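Local coordinates for protein Abbfa_003403 (Acinetobacter baumannii, PDB 4ZXH) that probably builds a peptide product on a phosphopantetheine arm, as a four-domain nonribosomal peptide synthetase with condensation, adenylation, carrier and thioesterase domains, at residues A475-Y478 with A479-L483; L648-M651 with N652-Q656; Y1080-L1083 with S1084-L1087. All coordinates share one frame; numbering follows the deposited sequence.

Interaction 1 of 3, residues A475-Y478 with A479-L483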
# COMPACT_ATOMS: atom_id res chain seq x y z
N ALA A 475 -41.41 -9.97 -7.35
CA ALA A 475 -42.65 -9.23 -7.48
C ALA A 475 -43.77 -9.88 -6.66
O ALA A 475 -44.08 -11.06 -6.84
CB ALA A 475 -43.06 -9.12 -8.94
N THR A 476 -44.35 -9.11 -5.73
CA THR A 476 -45.40 -9.61 -4.85
C THR A 476 -46.46 -8.53 -4.62
O THR A 476 -46.27 -7.37 -4.98
CB THR A 476 -44.85 -10.03 -3.47
OG1 THR A 476 -44.64 -8.86 -2.67
CG2 THR A 476 -43.53 -10.81 -3.59
N ASP A 477 -47.57 -8.93 -3.99
CA ASP A 477 -48.63 -8.00 -3.62
C ASP A 477 -48.51 -7.49 -2.17
O ASP A 477 -49.49 -7.05 -1.58
CB ASP A 477 -50.01 -8.65 -3.81
CG ASP A 477 -50.26 -9.81 -2.83
OD1 ASP A 477 -49.29 -10.36 -2.27
OD2 ASP A 477 -51.45 -10.17 -2.63
N TYR A 478 -47.30 -7.54 -1.61
CA TYR A 478 -47.07 -7.19 -0.21
C TYR A 478 -47.54 -5.78 0.14
O TYR A 478 -48.07 -5.54 1.22
CB TYR A 478 -45.59 -7.32 0.15
CG TYR A 478 -45.04 -8.72 0.25
CD1 TYR A 478 -45.87 -9.84 0.18
CD2 TYR A 478 -43.67 -8.93 0.43
CE1 TYR A 478 -45.34 -11.13 0.28
CE2 TYR A 478 -43.14 -10.21 0.53
CZ TYR A 478 -43.97 -11.31 0.46
OH TYR A 478 -43.42 -12.57 0.56
N ALA A 479 -47.35 -4.84 -0.78
CA ALA A 479 -47.70 -3.45 -0.49
C ALA A 479 -49.21 -3.23 -0.40
O ALA A 479 -49.66 -2.13 -0.07
CB ALA A 479 -47.10 -2.53 -1.54
N GLN A 480 -50.00 -4.26 -0.68
CA GLN A 480 -51.46 -4.13 -0.65
C GLN A 480 -52.05 -4.77 0.60
O GLN A 480 -53.26 -4.70 0.84
CB GLN A 480 -52.08 -4.75 -1.89
CG GLN A 480 -51.57 -4.17 -3.18
CD GLN A 480 -52.34 -4.68 -4.36
OE1 GLN A 480 -52.81 -5.82 -4.37
NE2 GLN A 480 -52.52 -3.83 -5.37
N HIS A 481 -51.18 -5.39 1.39
CA HIS A 481 -51.58 -6.00 2.66
C HIS A 481 -51.91 -4.98 3.74
O HIS A 481 -51.62 -3.79 3.62
CB HIS A 481 -50.48 -6.92 3.16
CG HIS A 481 -50.50 -8.28 2.55
ND1 HIS A 481 -50.38 -8.48 1.19
CD2 HIS A 481 -50.59 -9.51 3.11
CE1 HIS A 481 -50.41 -9.78 0.94
NE2 HIS A 481 -50.54 -10.42 2.08
N ASP A 482 -52.49 -5.50 4.82
CA ASP A 482 -53.05 -4.71 5.90
C ASP A 482 -52.31 -5.00 7.21
O ASP A 482 -52.62 -5.97 7.91
CB ASP A 482 -54.54 -5.02 6.04
CG ASP A 482 -55.21 -4.17 7.08
OD1 ASP A 482 -54.50 -3.56 7.91
OD2 ASP A 482 -56.48 -4.12 7.08
N LEU A 483 -51.37 -4.13 7.55
CA LEU A 483 -50.58 -4.30 8.76
C LEU A 483 -51.45 -4.36 10.02
O LEU A 483 -51.21 -5.20 10.88
CB LEU A 483 -49.56 -3.18 8.88
CG LEU A 483 -48.72 -3.16 10.15
CD1 LEU A 483 -48.02 -4.49 10.34
CD2 LEU A 483 -47.69 -2.05 10.05
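A short 3-10 turn ahead of helix 483-494 brings His481 back onto Asp477, and the carbonyl oxygen of Asp477 becomes the point where the turn closes. Two donors reach that oxygen from opposite faces of its carbonyl plane. Gln480 N lies 3.0 Å from Asp477 O, the i+3 bond expected of a 3-10 turn, while His481 ND1 stands 3.2 Å from the same Asp477 O, in the plane of its own ring. The imidazole can make this bond because CG sits beside its backbone N (chi1 -82°), which folds the ring back over the turn. A second i+3 bond, His481 N to Tyr478 O at 3.1 Å, completes the 3-10 pattern. Just before it comes an ST turn, in which Thr476 OG1 accepts from Tyr478 N at 3.2 Å and lies over one face of the Tyr478 ring, offset toward its rim. The Asp477 carboxylate approaches CE1 of His481 rather than a ring nitrogen, with OD1 3.4 Å from that carbon, and the two planes stand 88° apart. Downstream, Asp482 caps helix 483-494 by accepting from Ala485 N through OD1.

Interaction 2 of 3, residues L648-M651 with N652-Q656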
# COMPACT_ATOMS: atom_id res chain seq x y z
N LEU A 648 -41.82 -4.96 5.97
CA LEU A 648 -41.98 -5.90 7.06
C LEU A 648 -42.18 -7.32 6.57
O LEU A 648 -41.53 -8.24 7.07
CB LEU A 648 -43.16 -5.48 7.95
CG LEU A 648 -42.80 -4.26 8.81
CD1 LEU A 648 -44.01 -3.68 9.50
CD2 LEU A 648 -41.74 -4.67 9.81
N LEU A 649 -43.06 -7.50 5.59
CA LEU A 649 -43.31 -8.83 5.04
C LEU A 649 -42.07 -9.40 4.36
O LEU A 649 -41.77 -10.58 4.47
CB LEU A 649 -44.48 -8.80 4.05
CG LEU A 649 -45.88 -8.60 4.64
CD1 LEU A 649 -46.91 -8.66 3.54
CD2 LEU A 649 -46.16 -9.64 5.71
N SER A 650 -41.36 -8.53 3.65
CA SER A 650 -40.13 -8.92 2.95
C SER A 650 -39.11 -9.40 3.97
O SER A 650 -38.40 -10.39 3.77
CB SER A 650 -39.58 -7.75 2.15
OG SER A 650 -38.79 -8.17 1.05
N MET A 651 -39.04 -8.68 5.08
CA MET A 651 -38.09 -9.00 6.12
C MET A 651 -38.46 -10.33 6.77
O MET A 651 -37.57 -11.12 7.12
CB MET A 651 -38.03 -7.88 7.16
CG MET A 651 -37.03 -6.80 6.76
SD MET A 651 -35.31 -7.42 6.59
CE MET A 651 -34.93 -6.68 5.04
N ASN A 652 -39.76 -10.59 6.89
CA ASN A 652 -40.18 -11.84 7.50
C ASN A 652 -39.76 -13.07 6.71
O ASN A 652 -39.55 -14.12 7.31
CB ASN A 652 -41.68 -11.88 7.70
CG ASN A 652 -42.12 -13.14 8.41
OD1 ASN A 652 -41.78 -13.34 9.58
ND2 ASN A 652 -42.85 -14.01 7.70
N ASP A 653 -39.65 -12.95 5.38
CA ASP A 653 -39.20 -14.06 4.51
C ASP A 653 -37.82 -14.53 4.95
O ASP A 653 -37.52 -15.73 4.93
CB ASP A 653 -39.14 -13.63 3.04
CG ASP A 653 -40.52 -13.49 2.40
OD1 ASP A 653 -41.49 -14.11 2.89
OD2 ASP A 653 -40.62 -12.74 1.40
N ARG A 654 -37.00 -13.57 5.35
CA ARG A 654 -35.63 -13.80 5.79
C ARG A 654 -35.52 -14.20 7.27
O ARG A 654 -34.62 -14.95 7.64
CB ARG A 654 -34.81 -12.53 5.53
CG ARG A 654 -34.73 -12.18 4.06
CD ARG A 654 -34.40 -10.72 3.82
NE ARG A 654 -34.05 -10.51 2.42
CZ ARG A 654 -34.90 -10.56 1.40
NH1 ARG A 654 -36.18 -10.81 1.60
NH2 ARG A 654 -34.46 -10.35 0.17
N LEU A 655 -36.42 -13.69 8.10
CA LEU A 655 -36.32 -13.88 9.54
C LEU A 655 -37.23 -14.97 10.07
O LEU A 655 -36.95 -15.55 11.12
CB LEU A 655 -36.63 -12.58 10.27
CG LEU A 655 -35.63 -11.46 10.05
CD1 LEU A 655 -36.06 -10.26 10.84
CD2 LEU A 655 -34.24 -11.92 10.46
N GLN A 656 -38.32 -15.22 9.36
CA GLN A 656 -39.29 -16.25 9.73
C GLN A 656 -39.71 -16.11 11.19
O GLN A 656 -39.50 -17.02 11.99
CB GLN A 656 -38.72 -17.65 9.48
CG GLN A 656 -38.53 -18.00 8.00
CD GLN A 656 -39.84 -18.15 7.25
OE1 GLN A 656 -40.39 -17.18 6.74
NE2 GLN A 656 -40.34 -19.38 7.18
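Arg654 turns its side chain back along the helix to Ser650, one turn earlier, and illustrates how a long side chain can use a carbonyl of its own helix. Its CB starts 3.5 Å from Met651 O. Farther along the Arg654 side chain, CG passes Ser650 O at 4.1 Å and CD at 4.0 Å, with CG beside the backbone N (chi1 -62°) and the chain extended as far as NE. A bend at the end, chi4 71°, swings NH1 inward, and NH1 of Arg654 donates to Ser650 O at 3.1 Å. The bond is not straight, with an angle of 137° at the hydrogen, and NH1 comes from above the carbonyl plane. The oxygen in turn lies at the guanidinium edge, somewhat tilted from its plane. A weak bond from Asp653 N also reaches Ser650 O, which therefore serves the backbone and a side chain together.

Beside this pair, CE of Met651 comes within 4.3 Å of CD of Arg654. Leu655 sets its CG 3.5 Å from Met651 O, the carbonyl that receives Leu655 N. Met651 also packs on Leu789 and on Leu676 of helix 674-679, while Arg654 and Leu655 touch Trp760 of strand 756-763. The hydroxyl of Ser650 is engaged with Ala790 N, and near the end of the helix Asn652 OD1 accepts from Val657 N. Regular i+4 bonds, Asn652 N to Leu648 O at 2.9 Å and Leu655 N to Met651 O, flank weaker ones from Asp653 N and Arg654 N; Arg654 N bonds weakly to Met651 O, and NH1 serves Ser650 O instead. Such a side-chain-to-carbonyl bond belongs here to the last turns of alpha-helix 641-655, in the AMP-binding part of the adenylation domain.

Interaction 3 of 3, residues Y1080-L1083 with S1084-L1087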
# COMPACT_ATOMS: atom_id res chain seq x y z
N TYR A 1080 33.67 13.56 14.15
CA TYR A 1080 34.44 13.87 12.93
C TYR A 1080 33.55 14.00 11.70
O TYR A 1080 34.01 14.47 10.67
CB TYR A 1080 35.53 12.80 12.66
CG TYR A 1080 36.47 12.67 13.81
CD1 TYR A 1080 37.23 13.76 14.23
CD2 TYR A 1080 36.58 11.49 14.53
CE1 TYR A 1080 38.07 13.69 15.30
CE2 TYR A 1080 37.44 11.40 15.61
CZ TYR A 1080 38.17 12.51 16.00
OH TYR A 1080 39.02 12.46 17.08
N MET A 1081 32.28 13.58 11.79
CA MET A 1081 31.40 13.70 10.64
C MET A 1081 31.27 15.15 10.18
O MET A 1081 31.56 15.46 9.03
CB MET A 1081 30.02 13.13 10.93
CG MET A 1081 30.04 11.70 11.40
SD MET A 1081 28.37 11.03 11.62
CE MET A 1081 28.07 10.55 9.91
N GLU A 1082 30.88 16.05 11.07
CA GLU A 1082 30.66 17.42 10.63
C GLU A 1082 31.97 18.02 10.12
O GLU A 1082 31.98 18.69 9.09
CB GLU A 1082 30.05 18.26 11.76
CG GLU A 1082 29.73 19.70 11.37
CD GLU A 1082 28.67 19.85 10.24
OE1 GLU A 1082 27.69 19.07 10.15
OE2 GLU A 1082 28.82 20.77 9.41
N LEU A 1083 33.08 17.74 10.81
CA LEU A 1083 34.40 18.19 10.36
C LEU A 1083 34.71 17.73 8.93
O LEU A 1083 35.24 18.50 8.12
CB LEU A 1083 35.50 17.70 11.29
CG LEU A 1083 36.94 17.93 10.82
CD1 LEU A 1083 37.36 19.40 10.93
CD2 LEU A 1083 37.89 17.02 11.58
N SER A 1084 34.37 16.48 8.63
CA SER A 1084 34.67 15.90 7.34
C SER A 1084 33.91 16.62 6.21
O SER A 1084 34.38 16.65 5.07
CB SER A 1084 34.34 14.41 7.34
OG SER A 1084 33.00 14.19 6.90
N ARG A 1085 32.76 17.20 6.53
CA ARG A 1085 31.93 17.84 5.51
C ARG A 1085 32.58 19.11 4.99
O ARG A 1085 32.25 19.58 3.91
CB ARG A 1085 30.52 18.12 6.04
CG ARG A 1085 29.79 16.85 6.52
CD ARG A 1085 28.36 17.06 6.93
NE ARG A 1085 27.74 15.79 7.32
CZ ARG A 1085 27.43 15.42 8.57
NH1 ARG A 1085 27.67 16.23 9.59
NH2 ARG A 1085 26.89 14.24 8.81
N HIS A 1086 33.54 19.66 5.72
CA HIS A 1086 34.16 20.91 5.31
C HIS A 1086 35.62 20.78 4.96
O HIS A 1086 36.25 21.76 4.56
CB HIS A 1086 34.00 21.96 6.41
CG HIS A 1086 32.60 22.07 6.91
ND1 HIS A 1086 31.61 22.71 6.20
CD2 HIS A 1086 32.01 21.58 8.03
CE1 HIS A 1086 30.47 22.62 6.86
NE2 HIS A 1086 30.69 21.94 7.97
N LEU A 1087 36.19 19.58 5.13
CA LEU A 1087 37.54 19.35 4.66
C LEU A 1087 37.55 19.23 3.13
O LEU A 1087 36.56 18.86 2.50
CB LEU A 1087 38.15 18.11 5.31
CG LEU A 1087 38.72 18.35 6.73
CD1 LEU A 1087 39.19 17.06 7.41
CD2 LEU A 1087 39.85 19.35 6.73
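Glu1082 divides its carboxylate between two partners on the next turn of helix 1081-1086, a short helix joining strands 1067-1070 and 1093-1096 in a beta-alpha-beta unit of the thioesterase domain, which has the alpha/beta-hydrolase fold. OE1 of Glu1082 forms a salt bridge with NH1 of Arg1085 at 2.9 Å; the nitrogen arrives from above the carboxylate plane, and that plane and the guanidinium lie 48° apart. OE2 of Glu1082 takes a hydrogen bond from NE2 of His1086 at 2.6 Å, on the anti side and somewhat out of the carboxylate plane, while the oxygen sits at the edge of the imidazole, slightly tilted from the ring. This division depends on CG standing anti to the Glu1082 backbone N (chi1 -178°) and on a bend at chi2. Each charge has a further partner: Arg994 also bridges to OE1, and Glu987 of helix 977-990 binds NH2 of Arg1085. The alternating charges probably offset one another, and they join helix 1081-1086 to helix 977-990 and the loop after it.

Ser1084 adds a side-chain bond to the backbone. Its OG donates to Met1081 O at 2.9 Å, in the carbonyl plane and on a lone pair, while Ser1084 N binds Tyr1080 O. The Met1081 side chain crosses Arg1085 at a slant, its CB 3.9 Å from NH2 of Arg1085. Farther out, aliphatic groups meet: Leu1083 packs against Val1306 of helix 1303-1316, and CG of Leu1083 approaches CD1 of Leu1087 at 4.2 Å.

Interactions 1 and 2 form one continuous patch, their centres about 12 Å apart. Tyr478 OH is 2.9 Å from Asp653 OD2, a probable hydrogen bond, while CD1 of Leu649 packs 3.7 Å from CD1 of Tyr478 and equally close to CG of His481, so the turn before helix 483-494 lies against helix 641-655. Interaction 3 belongs to a different domain: its centre is about 78 Å from that of interaction 2 and about 86 Å from that of interaction 1, on the opposite side of the chain's centre. There the side chain of Tyr1080 touches the probable nucleophile elbow around Cys1137, and Cys1137 with His1297 and Asp1164 is consistent with a Cys-His-Asp triad.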